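Local coordinates for envelope glycoprotein (Bourbon virus, PDB 5ZKX) that probably mediates attachment to host cells and drives fusion of the viral and cellular membranes, here in its postfusion form, at residues A[38-50]-A[183-196]. Numbering follows the deposited sequence.
Sequences QDRGKNFIIGYRA and WTDGEFSYLYSPKV
Tyr48 CB sits over one face of the Phe188 ring, 3.8 Å from its centroid, a CH-pi contact, while Ile46 CG2 reaches the edge of the same ring. The Tyr48 and Phe188 side chains lie alongside each other, their rings oblique with planes 47° apart. Farther along, Trp183 CH2 meets the edge of the Phe44 ring, 3.8 Å from Phe44 CZ, and Tyr192 CA lies at that ring's edge in its plane; Tyr190 CB covers one face of the Trp183 ring, toward the rim. With CG anti to the backbone N (chi1 -160°), Phe44 swings across to the partner strand, its CZ 3.7 Å from Tyr190 CB. Asn43 lies alongside Tyr192, amide and ring planes 66° apart. Its ND2 donates, within the amide plane, to the anti lone pair of Asp39 OD2 (2.7 Å), whereas Asp39 OD1 accepts Lys195 N on its syn side, from somewhat out of the carboxylate plane. Two bonds thus fix the carboxylate's rotation, and Lys195 NZ reaches back to Arg40 O (2.6 Å). Between strands 44-50 and 188-192, Ile45-Leu191 and Gly47-Ser189 are antiparallel hydrogen-bonded pairs. A type II' turn, Asp185 to Phe188, makes 183-192 a beta hairpin. On its other edge, strand 44-50 pairs with strand 134-148, where Asn43 and Phe44 form a classic bulge opposite Thr148. Helix 79-88 covers the Ile45 and Leu191 face, and helix 422-437 packs on Tyr48 and Phe188.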
loop_
_atom_site.group_PDB
_atom_site.type_symbol
_atom_site.label_atom_id
_atom_site.label_comp_id
_atom_site.label_asym_id
_atom_site.label_seq_id
_atom_site.Cartn_x
_atom_site.Cartn_y
_atom_site.Cartn_z
ATOM N N GLN A 38 -8.632 22.139 -7.029
ATOM C CA GLN A 38 -9.631 21.472 -6.204
ATOM C C GLN A 38 -11.038 21.974 -6.514
ATOM O O GLN A 38 -11.263 23.168 -6.732
ATOM C CB GLN A 38 -9.304 21.683 -4.728
ATOM C CG GLN A 38 -10.245 20.995 -3.767
ATOM C CD GLN A 38 -10.380 21.752 -2.465
ATOM O OE1 GLN A 38 -11.472 21.875 -1.916
ATOM N NE2 GLN A 38 -9.264 22.274 -1.966
ATOM N N ASP A 39 -11.988 21.041 -6.537
ATOM C CA ASP A 39 -13.401 21.349 -6.733
ATOM C C ASP A 39 -14.207 20.318 -5.960
ATOM O O ASP A 39 -14.060 19.116 -6.200
ATOM C CB ASP A 39 -13.773 21.328 -8.217
ATOM C CG ASP A 39 -15.193 21.791 -8.468
ATOM O OD1 ASP A 39 -15.435 23.017 -8.436
ATOM O OD2 ASP A 39 -16.070 20.927 -8.690
ATOM N N ARG A 40 -15.053 20.780 -5.042
ATOM C CA ARG A 40 -15.729 19.908 -4.091
ATOM C C ARG A 40 -17.178 19.665 -4.491
ATOM O O ARG A 40 -17.881 20.586 -4.914
ATOM C CB ARG A 40 -15.689 20.509 -2.684
ATOM C CG ARG A 40 -14.311 20.536 -2.059
ATOM C CD ARG A 40 -14.388 20.354 -0.552
ATOM N NE ARG A 40 -13.085 20.030 0.024
ATOM C CZ ARG A 40 -12.354 20.877 0.740
ATOM N NH1 ARG A 40 -12.795 22.107 0.972
ATOM N NH2 ARG A 40 -11.179 20.496 1.222
ATOM N N GLY A 41 -17.622 18.422 -4.334
ATOM C CA GLY A 41 -19.005 18.046 -4.556
ATOM C C GLY A 41 -19.160 17.122 -5.753
ATOM O O GLY A 41 -18.196 16.731 -6.413
ATOM N N LYS A 42 -20.418 16.769 -6.014
ATOM C CA LYS A 42 -20.780 15.965 -7.180
ATOM C C LYS A 42 -20.724 16.867 -8.406
ATOM O O LYS A 42 -21.635 17.659 -8.655
ATOM C CB LYS A 42 -22.161 15.346 -7.007
ATOM C CG LYS A 42 -22.176 14.067 -6.186
ATOM C CD LYS A 42 -23.585 13.510 -6.085
ATOM C CE LYS A 42 -23.620 12.229 -5.273
ATOM N NZ LYS A 42 -22.261 11.661 -5.092
ATOM N N ASN A 43 -19.647 16.745 -9.179
ATOM C CA ASN A 43 -19.381 17.630 -10.304
ATOM C C ASN A 43 -19.207 16.873 -11.612
ATOM O O ASN A 43 -18.871 17.485 -12.630
ATOM C CB ASN A 43 -18.132 18.467 -10.021
ATOM C CG ASN A 43 -16.980 17.628 -9.494
ATOM O OD1 ASN A 43 -16.908 16.423 -9.740
ATOM N ND2 ASN A 43 -16.075 18.261 -8.759
ATOM N N PHE A 44 -19.423 15.561 -11.609
ATOM C CA PHE A 44 -19.156 14.709 -12.759
ATOM C C PHE A 44 -20.366 13.826 -13.014
ATOM O O PHE A 44 -20.845 13.145 -12.101
ATOM C CB PHE A 44 -17.914 13.848 -12.515
ATOM C CG PHE A 44 -17.297 13.298 -13.764
ATOM C CD1 PHE A 44 -17.120 14.096 -14.876
ATOM C CD2 PHE A 44 -16.868 11.984 -13.816
ATOM C CE1 PHE A 44 -16.542 13.593 -16.020
ATOM C CE2 PHE A 44 -16.289 11.477 -14.960
ATOM C CZ PHE A 44 -16.126 12.283 -16.063
ATOM N N ILE A 45 -20.857 13.839 -14.250
ATOM C CA ILE A 45 -21.985 13.013 -14.661
ATOM C C ILE A 45 -21.526 12.101 -15.786
ATOM O O ILE A 45 -20.899 12.558 -16.750
ATOM C CB ILE A 45 -23.190 13.863 -15.102
ATOM C CG1 ILE A 45 -23.482 14.956 -14.071
ATOM C CG2 ILE A 45 -24.416 12.982 -15.287
ATOM C CD1 ILE A 45 -24.753 15.728 -14.348
ATOM N N ILE A 46 -21.824 10.813 -15.656
ATOM C CA ILE A 46 -21.504 9.816 -16.668
ATOM C C ILE A 46 -22.800 9.141 -17.085
ATOM O O ILE A 46 -23.565 8.678 -16.230
ATOM C CB ILE A 46 -20.490 8.775 -16.159
ATOM C CG1 ILE A 46 -19.252 9.465 -15.592
ATOM C CG2 ILE A 46 -20.094 7.828 -17.281
ATOM C CD1 ILE A 46 -18.172 8.499 -15.169
ATOM N N GLY A 47 -23.045 9.096 -18.382
ATOM C CA GLY A 47 -24.223 8.432 -18.912
ATOM C C GLY A 47 -23.877 7.603 -20.124
ATOM O O GLY A 47 -23.124 8.036 -20.995
ATOM N N TYR A 48 -24.425 6.396 -20.170
ATOM C CA TYR A 48 -24.254 5.530 -21.324
ATOM C C TYR A 48 -25.615 5.133 -21.876
ATOM O O TYR A 48 -26.625 5.149 -21.169
ATOM C CB TYR A 48 -23.427 4.282 -20.982
ATOM C CG TYR A 48 -24.091 3.289 -20.059
ATOM C CD1 TYR A 48 -24.855 2.245 -20.561
ATOM C CD2 TYR A 48 -23.928 3.376 -18.684
ATOM C CE1 TYR A 48 -25.452 1.330 -19.722
ATOM C CE2 TYR A 48 -24.520 2.460 -17.835
ATOM C CZ TYR A 48 -25.280 1.440 -18.360
ATOM O OH TYR A 48 -25.872 0.526 -17.522
ATOM N N ARG A 49 -25.625 4.788 -23.160
ATOM C CA ARG A 49 -26.830 4.323 -23.824
ATOM C C ARG A 49 -26.434 3.581 -25.087
ATOM O O ARG A 49 -25.531 4.010 -25.809
ATOM C CB ARG A 49 -27.776 5.479 -24.168
ATOM C CG ARG A 49 -28.981 5.055 -24.992
ATOM C CD ARG A 49 -29.958 6.197 -25.180
ATOM N NE ARG A 49 -29.352 7.339 -25.855
ATOM C CZ ARG A 49 -29.877 8.559 -25.854
ATOM N NH1 ARG A 49 -31.014 8.785 -25.211
ATOM N NH2 ARG A 49 -29.267 9.551 -26.490
ATOM N N ALA A 50 -27.109 2.464 -25.341
ATOM C CA ALA A 50 -26.921 1.703 -26.567
ATOM C C ALA A 50 -28.192 0.909 -26.834
ATOM O O ALA A 50 -29.079 0.810 -25.983
ATOM C CB ALA A 50 -25.705 0.777 -26.477
ATOM N N TRP A 183 -17.484 15.323 -23.228
ATOM C CA TRP A 183 -16.957 14.499 -24.308
ATOM C C TRP A 183 -17.699 13.171 -24.350
ATOM O O TRP A 183 -18.477 12.832 -23.455
ATOM C CB TRP A 183 -15.441 14.292 -24.175
ATOM C CG TRP A 183 -15.011 13.229 -23.214
ATOM C CD1 TRP A 183 -14.776 11.917 -23.496
ATOM C CD2 TRP A 183 -14.729 13.397 -21.819
ATOM N NE1 TRP A 183 -14.374 11.252 -22.363
ATOM C CE2 TRP A 183 -14.338 12.138 -21.319
ATOM C CE3 TRP A 183 -14.772 14.487 -20.944
ATOM C CZ2 TRP A 183 -13.996 11.939 -19.983
ATOM C CZ3 TRP A 183 -14.434 14.288 -19.619
ATOM C CH2 TRP A 183 -14.051 13.024 -19.151
ATOM N N THR A 184 -17.435 12.419 -25.416
ATOM C CA THR A 184 -18.149 11.192 -25.736
ATOM C C THR A 184 -17.148 10.126 -26.160
ATOM O O THR A 184 -16.235 10.404 -26.940
ATOM C CB THR A 184 -19.171 11.442 -26.857
ATOM O OG1 THR A 184 -20.350 12.046 -26.311
ATOM C CG2 THR A 184 -19.542 10.152 -27.554
ATOM N N ASP A 185 -17.318 8.911 -25.639
ATOM C CA ASP A 185 -16.463 7.779 -26.003
ATOM C C ASP A 185 -17.352 6.548 -26.143
ATOM O O ASP A 185 -17.730 5.934 -25.142
ATOM C CB ASP A 185 -15.362 7.553 -24.971
ATOM C CG ASP A 185 -14.227 6.685 -25.500
ATOM O OD1 ASP A 185 -14.438 5.945 -26.484
ATOM O OD2 ASP A 185 -13.119 6.740 -24.927
ATOM N N GLY A 186 -17.675 6.193 -27.381
ATOM C CA GLY A 186 -18.493 5.016 -27.625
ATOM C C GLY A 186 -19.874 5.171 -27.024
ATOM O O GLY A 186 -20.636 6.074 -27.386
ATOM N N GLU A 187 -20.208 4.279 -26.087
ATOM C CA GLU A 187 -21.509 4.313 -25.426
ATOM C C GLU A 187 -21.629 5.459 -24.435
ATOM O O GLU A 187 -22.747 5.896 -24.144
ATOM C CB GLU A 187 -21.758 3.000 -24.681
ATOM C CG GLU A 187 -22.514 1.947 -25.461
ATOM C CD GLU A 187 -22.666 0.647 -24.686
ATOM O OE1 GLU A 187 -22.171 -0.396 -25.162
ATOM O OE2 GLU A 187 -23.279 0.667 -23.599
ATOM N N PHE A 188 -20.513 5.945 -23.908
ATOM C CA PHE A 188 -20.520 6.793 -22.728
ATOM C C PHE A 188 -20.363 8.259 -23.098
ATOM O O PHE A 188 -19.715 8.610 -24.087
ATOM C CB PHE A 188 -19.405 6.383 -21.765
ATOM C CG PHE A 188 -19.551 4.988 -21.224
ATOM C CD1 PHE A 188 -20.105 4.770 -19.974
ATOM C CD2 PHE A 188 -19.129 3.895 -21.961
ATOM C CE1 PHE A 188 -20.238 3.491 -19.475
ATOM C CE2 PHE A 188 -19.259 2.615 -21.466
ATOM C CZ PHE A 188 -19.815 2.413 -20.224
ATOM N N SER A 189 -20.973 9.114 -22.284
ATOM C CA SER A 189 -20.794 10.554 -22.352
ATOM C C SER A 189 -20.428 11.056 -20.965
ATOM O O SER A 189 -21.004 10.621 -19.962
ATOM C CB SER A 189 -22.058 11.263 -22.862
ATOM O OG SER A 189 -22.214 11.088 -24.260
ATOM N N TYR A 190 -19.461 11.968 -20.910
ATOM C CA TYR A 190 -18.934 12.482 -19.656
ATOM C C TYR A 190 -19.082 13.994 -19.624
ATOM O O TYR A 190 -18.707 14.679 -20.581
ATOM C CB TYR A 190 -17.469 12.100 -19.476
ATOM C CG TYR A 190 -17.171 10.637 -19.703
ATOM C CD1 TYR A 190 -17.099 9.754 -18.640
ATOM C CD2 TYR A 190 -16.945 10.144 -20.982
ATOM C CE1 TYR A 190 -16.819 8.422 -18.841
ATOM C CE2 TYR A 190 -16.665 8.816 -21.192
ATOM C CZ TYR A 190 -16.604 7.957 -20.117
ATOM O OH TYR A 190 -16.322 6.626 -20.319
ATOM N N LEU A 191 -19.622 14.508 -18.522
ATOM C CA LEU A 191 -19.762 15.940 -18.304
ATOM C C LEU A 191 -19.204 16.298 -16.936
ATOM O O LEU A 191 -19.620 15.728 -15.920
ATOM C CB LEU A 191 -21.223 16.375 -18.407
ATOM C CG LEU A 191 -21.478 17.860 -18.161
ATOM C CD1 LEU A 191 -20.960 18.693 -19.324
ATOM C CD2 LEU A 191 -22.957 18.110 -17.920
ATOM N N TYR A 192 -18.267 17.241 -16.911
ATOM C CA TYR A 192 -17.636 17.709 -15.683
ATOM C C TYR A 192 -17.926 19.195 -15.532
ATOM O O TYR A 192 -17.519 19.999 -16.379
ATOM C CB TYR A 192 -16.131 17.440 -15.714
ATOM C CG TYR A 192 -15.355 18.054 -14.575
ATOM C CD1 TYR A 192 -14.491 19.114 -14.797
ATOM C CD2 TYR A 192 -15.473 17.565 -13.284
ATOM C CE1 TYR A 192 -13.773 19.676 -13.768
ATOM C CE2 TYR A 192 -14.756 18.120 -12.245
ATOM C CZ TYR A 192 -13.907 19.178 -12.494
ATOM O OH TYR A 192 -13.184 19.744 -11.471
ATOM N N SER A 193 -18.628 19.558 -14.460
ATOM C CA SER A 193 -19.106 20.923 -14.254
ATOM C C SER A 193 -18.610 21.442 -12.910
ATOM O O SER A 193 -19.260 21.241 -11.876
ATOM C CB SER A 193 -20.631 20.986 -14.332
ATOM O OG SER A 193 -21.109 20.401 -15.532
ATOM N N PRO A 194 -17.468 22.120 -12.889
ATOM C CA PRO A 194 -16.965 22.704 -11.644
ATOM C C PRO A 194 -17.556 24.083 -11.380
ATOM O O PRO A 194 -18.028 24.778 -12.283
ATOM C CB PRO A 194 -15.457 22.797 -11.900
ATOM C CG PRO A 194 -15.368 23.055 -13.369
ATOM C CD PRO A 194 -16.528 22.314 -14.008
ATOM N N LYS A 195 -17.515 24.471 -10.101
ATOM C CA LYS A 195 -18.034 25.779 -9.709
ATOM C C LYS A 195 -17.235 26.899 -10.362
ATOM O O LYS A 195 -17.803 27.809 -10.976
ATOM C CB LYS A 195 -18.020 25.920 -8.187
ATOM C CG LYS A 195 -18.371 24.644 -7.441
ATOM C CD LYS A 195 -19.709 24.765 -6.731
ATOM C CE LYS A 195 -20.081 23.461 -6.037
ATOM N NZ LYS A 195 -18.941 22.896 -5.256
ATOM N N VAL A 196 -15.913 26.847 -10.241
ATOM C CA VAL A 196 -15.040 27.828 -10.869
ATOM C C VAL A 196 -14.083 27.101 -11.803
ATOM O O VAL A 196 -13.760 25.924 -11.607
ATOM C CB VAL A 196 -14.274 28.663 -9.821
ATOM C CG1 VAL A 196 -13.083 27.888 -9.280
ATOM C CG2 VAL A 196 -13.842 29.993 -10.418
#